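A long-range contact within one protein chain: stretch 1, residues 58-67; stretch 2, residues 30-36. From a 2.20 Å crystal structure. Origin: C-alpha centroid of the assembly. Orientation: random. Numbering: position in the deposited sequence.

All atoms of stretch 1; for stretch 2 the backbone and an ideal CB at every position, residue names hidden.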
# COMPACT_ATOMS: atom_id res chain seq x y z
N ARG A 58 5.49 20.79 32.68
CA ARG A 58 4.66 20.81 31.49
C ARG A 58 3.32 20.16 31.80
O ARG A 58 3.28 19.05 32.34
CB ARG A 58 5.35 20.08 30.33
CG ARG A 58 4.51 20.05 29.05
CD ARG A 58 5.37 19.67 27.87
NE ARG A 58 4.65 19.63 26.60
CZ ARG A 58 4.50 18.54 25.84
NH1 ARG A 58 4.98 17.36 26.23
NH2 ARG A 58 3.87 18.62 24.68
N PHE A 59 2.24 20.85 31.47
CA PHE A 59 0.93 20.27 31.68
C PHE A 59 0.02 20.68 30.52
O PHE A 59 0.35 21.55 29.71
CB PHE A 59 0.36 20.68 33.05
CG PHE A 59 0.06 22.14 33.20
CD1 PHE A 59 0.86 22.95 34.00
CD2 PHE A 59 -1.05 22.71 32.59
CE1 PHE A 59 0.58 24.29 34.16
CE2 PHE A 59 -1.34 24.07 32.76
CZ PHE A 59 -0.51 24.85 33.53
N PHE A 60 -1.14 20.04 30.44
CA PHE A 60 -1.92 20.03 29.21
C PHE A 60 -3.30 20.60 29.45
O PHE A 60 -4.06 20.11 30.29
CB PHE A 60 -1.96 18.61 28.67
CG PHE A 60 -0.61 17.99 28.64
CD1 PHE A 60 0.29 18.32 27.64
CD2 PHE A 60 -0.19 17.16 29.67
CE1 PHE A 60 1.58 17.77 27.63
CE2 PHE A 60 1.07 16.62 29.67
CZ PHE A 60 1.96 16.94 28.65
N VAL A 61 -3.63 21.65 28.69
CA VAL A 61 -4.95 22.26 28.72
C VAL A 61 -5.81 21.45 27.76
O VAL A 61 -5.78 21.66 26.55
CB VAL A 61 -4.87 23.75 28.35
CG1 VAL A 61 -6.22 24.43 28.44
CG2 VAL A 61 -3.86 24.46 29.26
N ARG A 62 -6.53 20.46 28.29
CA ARG A 62 -7.29 19.55 27.42
C ARG A 62 -8.51 20.29 26.88
O ARG A 62 -9.44 20.63 27.63
CB ARG A 62 -7.68 18.29 28.18
CG ARG A 62 -8.01 17.14 27.24
CD ARG A 62 -8.27 15.83 27.99
NE ARG A 62 -9.43 15.92 28.87
CZ ARG A 62 -10.08 14.87 29.35
NH1 ARG A 62 -9.68 13.64 29.03
NH2 ARG A 62 -11.12 15.03 30.14
N TRP A 63 -8.49 20.54 25.56
CA TRP A 63 -9.47 21.38 24.87
C TRP A 63 -10.93 21.01 25.15
O TRP A 63 -11.71 21.92 25.45
CB TRP A 63 -9.20 21.35 23.36
CG TRP A 63 -9.86 22.43 22.58
CD1 TRP A 63 -10.67 23.42 23.05
CD2 TRP A 63 -9.74 22.65 21.16
NE1 TRP A 63 -11.08 24.23 22.02
CE2 TRP A 63 -10.53 23.78 20.85
CE3 TRP A 63 -9.07 21.99 20.13
CZ2 TRP A 63 -10.64 24.28 19.56
CZ3 TRP A 63 -9.19 22.49 18.84
CH2 TRP A 63 -9.97 23.62 18.57
N PRO A 64 -11.36 19.74 25.05
CA PRO A 64 -12.77 19.45 25.37
C PRO A 64 -13.16 19.92 26.76
O PRO A 64 -14.30 20.39 26.94
CB PRO A 64 -12.85 17.92 25.27
CG PRO A 64 -11.39 17.44 25.33
CD PRO A 64 -10.63 18.53 24.63
N ASP A 65 -12.26 19.81 27.73
CA ASP A 65 -12.59 20.25 29.08
C ASP A 65 -12.92 21.73 29.11
O ASP A 65 -13.83 22.17 29.82
CB ASP A 65 -11.43 19.96 30.04
CG ASP A 65 -11.20 18.47 30.27
OD1 ASP A 65 -12.17 17.70 30.42
OD2 ASP A 65 -10.02 18.07 30.34
N PHE A 66 -12.19 22.52 28.31
CA PHE A 66 -12.25 23.97 28.43
C PHE A 66 -13.24 24.62 27.48
O PHE A 66 -13.68 25.75 27.73
CB PHE A 66 -10.85 24.58 28.21
CG PHE A 66 -9.92 24.46 29.40
CD1 PHE A 66 -9.26 23.27 29.67
CD2 PHE A 66 -9.71 25.56 30.25
CE1 PHE A 66 -8.39 23.15 30.77
CE2 PHE A 66 -8.84 25.45 31.35
CZ PHE A 66 -8.19 24.25 31.62
N GLU A 67 -13.62 23.95 26.39
CA GLU A 67 -14.64 24.46 25.46
C GLU A 67 -15.62 23.35 25.14
O GLU A 67 -15.64 22.83 24.02
CB GLU A 67 -14.00 25.02 24.19
CG GLU A 67 -14.92 25.97 23.45
CD GLU A 67 -14.33 26.49 22.17
OE1 GLU A 67 -13.10 26.39 21.99
OE2 GLU A 67 -15.10 27.00 21.34
N UNK A 30 -5.12 10.57 35.86
CA UNK A 30 -4.49 10.80 34.58
C UNK A 30 -5.08 11.97 33.81
O UNK A 30 -5.24 13.07 34.35
CB UNK A 30 -4.59 9.53 33.73
N UNK A 31 -5.47 11.71 32.56
CA UNK A 31 -5.92 12.74 31.63
C UNK A 31 -7.24 13.38 32.02
O UNK A 31 -7.65 14.34 31.36
CB UNK A 31 -6.05 12.14 30.23
N UNK A 32 -7.94 12.86 33.03
CA UNK A 32 -9.18 13.46 33.49
C UNK A 32 -8.95 14.54 34.55
O UNK A 32 -9.90 14.91 35.25
CB UNK A 32 -10.10 12.37 34.05
N UNK A 33 -7.72 15.06 34.66
CA UNK A 33 -7.35 15.96 35.76
C UNK A 33 -8.29 17.15 35.91
O UNK A 33 -8.68 17.50 37.02
CB UNK A 33 -5.92 16.47 35.55
N UNK A 34 -8.64 17.80 34.80
CA UNK A 34 -9.47 18.99 34.87
C UNK A 34 -10.86 18.68 35.40
O UNK A 34 -11.47 19.53 36.08
CB UNK A 34 -9.57 19.64 33.49
N UNK A 35 -11.38 17.48 35.13
CA UNK A 35 -12.71 17.10 35.63
C UNK A 35 -12.65 16.61 37.07
O UNK A 35 -13.50 16.97 37.89
CB UNK A 35 -13.32 16.01 34.74
N UNK A 36 -11.65 15.79 37.41
CA UNK A 36 -11.61 15.22 38.75
C UNK A 36 -11.06 16.20 39.78
O UNK A 36 -11.43 16.11 40.96
CB UNK A 36 -10.77 13.94 38.75

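At position 30 the backbone has phi/psi of 44/-127. Positive phi by itself favours glycine, and nothing of stretch 1 lies within 5.5 Å of the ideal CB, so conformation is the main guide here. The residue is G30, whose O accepts a weak hydrogen bond from the backbone N of position 33.

Position 31 points its CA-to-CB bond sideways, and the ideal CB lies 4.1 Å from R62 NH1. A small or medium apolar side chain would pack against the guanidinium, and a polar one could also be accommodated. The residue is V31, with CG2 3.8 Å from R62 NH1. Its carbonyl lies over one face of the guanidinium, with V31 O 3.2 Å from R62 NH1, but the angle is too poor for a hydrogen bond.

Position 32 directs CA-to-CB away from stretch 1, yet the ideal CB is only 4.8 Å from R62 NH2. It is also the N-cap position of the following helix, where Ser, Thr, Asp or Asn are common. The guanidinium favours an acidic group, but one long enough to turn back. The residue is E32, and chi1 and chi2, both m, bring its carboxylate round to the arginine. A two-pronged salt bridge results: R62 NH1 donates to E32 OE2 at 2.8 Å and R62 NH2 to E32 OE1 at 3.0 Å. Within stretch 1, D65 also pairs with this guanidinium, with R62 NE 2.7 Å from D65 OD2 and R62 NH2 2.9 Å from D65 OD1. The arginine thus joins acidic groups from both stretches.

Position 33 points sideways and has nothing of stretch 1 within 5.5 Å of its ideal CB, so the choice is broad. The residue is M33, t at chi1 and chi2 and p at chi3, whose end comes nearer to stretch 1 but makes no contact within 4.5 Å.

Position 34 faces stretch 1 squarely: its CA is 6.7 Å from D65 CA, and its ideal CB is 3.5 Å from D65 OD2 and 4.6 Å from F66 CE1. Beyond lie the rings of F59 and F66 and the carbonyl of F60. A large, flat side chain would suit this space, and one bearing a donor could also reach the carbonyl; Phe, Tyr or His might satisfy part of these demands. The residue is W34, which has more of its surface covered by the opposing stretch than any other residue here. Its NE1 donates to F60 O at 2.7 Å, while the edge of F66 meets its face, the six-membered rings 4.8 Å apart between centroids and the planes at 77°. Farther out, W34 CZ2 lies 4.2 Å from F59 CD2.

Position 35 points sideways, with its ideal CB 4.8 Å from D65 OD1. A flexible neutral donor such as Gln would suit best; Lys or Arg could reach D65 OD1 but would bring a second positive charge close to R62 NH2. The residue is Q35; its NE2 donates to D65 OD1 at 2.8 Å.

Position 36 is out of reach, so stretch 1 sets no preference. The residue is A36, a small side chain compatible with the helix.

Stretch 2 (30-36) GVEMWQA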
# COMPACT_ATOMS: atom_id res chain seq x y z
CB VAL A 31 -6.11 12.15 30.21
CG1 VAL A 31 -4.81 11.65 29.67
CG2 VAL A 31 -7.18 11.03 30.23
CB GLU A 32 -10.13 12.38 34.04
CG GLU A 32 -10.60 11.32 32.98
CD GLU A 32 -11.23 11.97 31.74
OE1 GLU A 32 -12.08 12.87 31.93
OE2 GLU A 32 -10.89 11.60 30.57
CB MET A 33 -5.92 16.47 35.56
CG MET A 33 -5.51 17.51 36.59
SD MET A 33 -3.88 18.21 36.25
CE MET A 33 -4.23 19.14 34.75
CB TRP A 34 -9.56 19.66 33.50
CG TRP A 34 -8.21 20.12 33.03
CD1 TRP A 34 -7.47 19.57 32.01
CD2 TRP A 34 -7.42 21.20 33.57
NE1 TRP A 34 -6.28 20.25 31.88
CE2 TRP A 34 -6.22 21.25 32.82
CE3 TRP A 34 -7.62 22.13 34.60
CZ2 TRP A 34 -5.22 22.20 33.07
CZ3 TRP A 34 -6.63 23.07 34.86
CH2 TRP A 34 -5.44 23.10 34.10
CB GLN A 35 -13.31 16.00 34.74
CG GLN A 35 -13.47 16.36 33.27
CD GLN A 35 -14.55 17.42 33.05
OE1 GLN A 35 -15.44 17.61 33.88
NE2 GLN A 35 -14.50 18.08 31.90
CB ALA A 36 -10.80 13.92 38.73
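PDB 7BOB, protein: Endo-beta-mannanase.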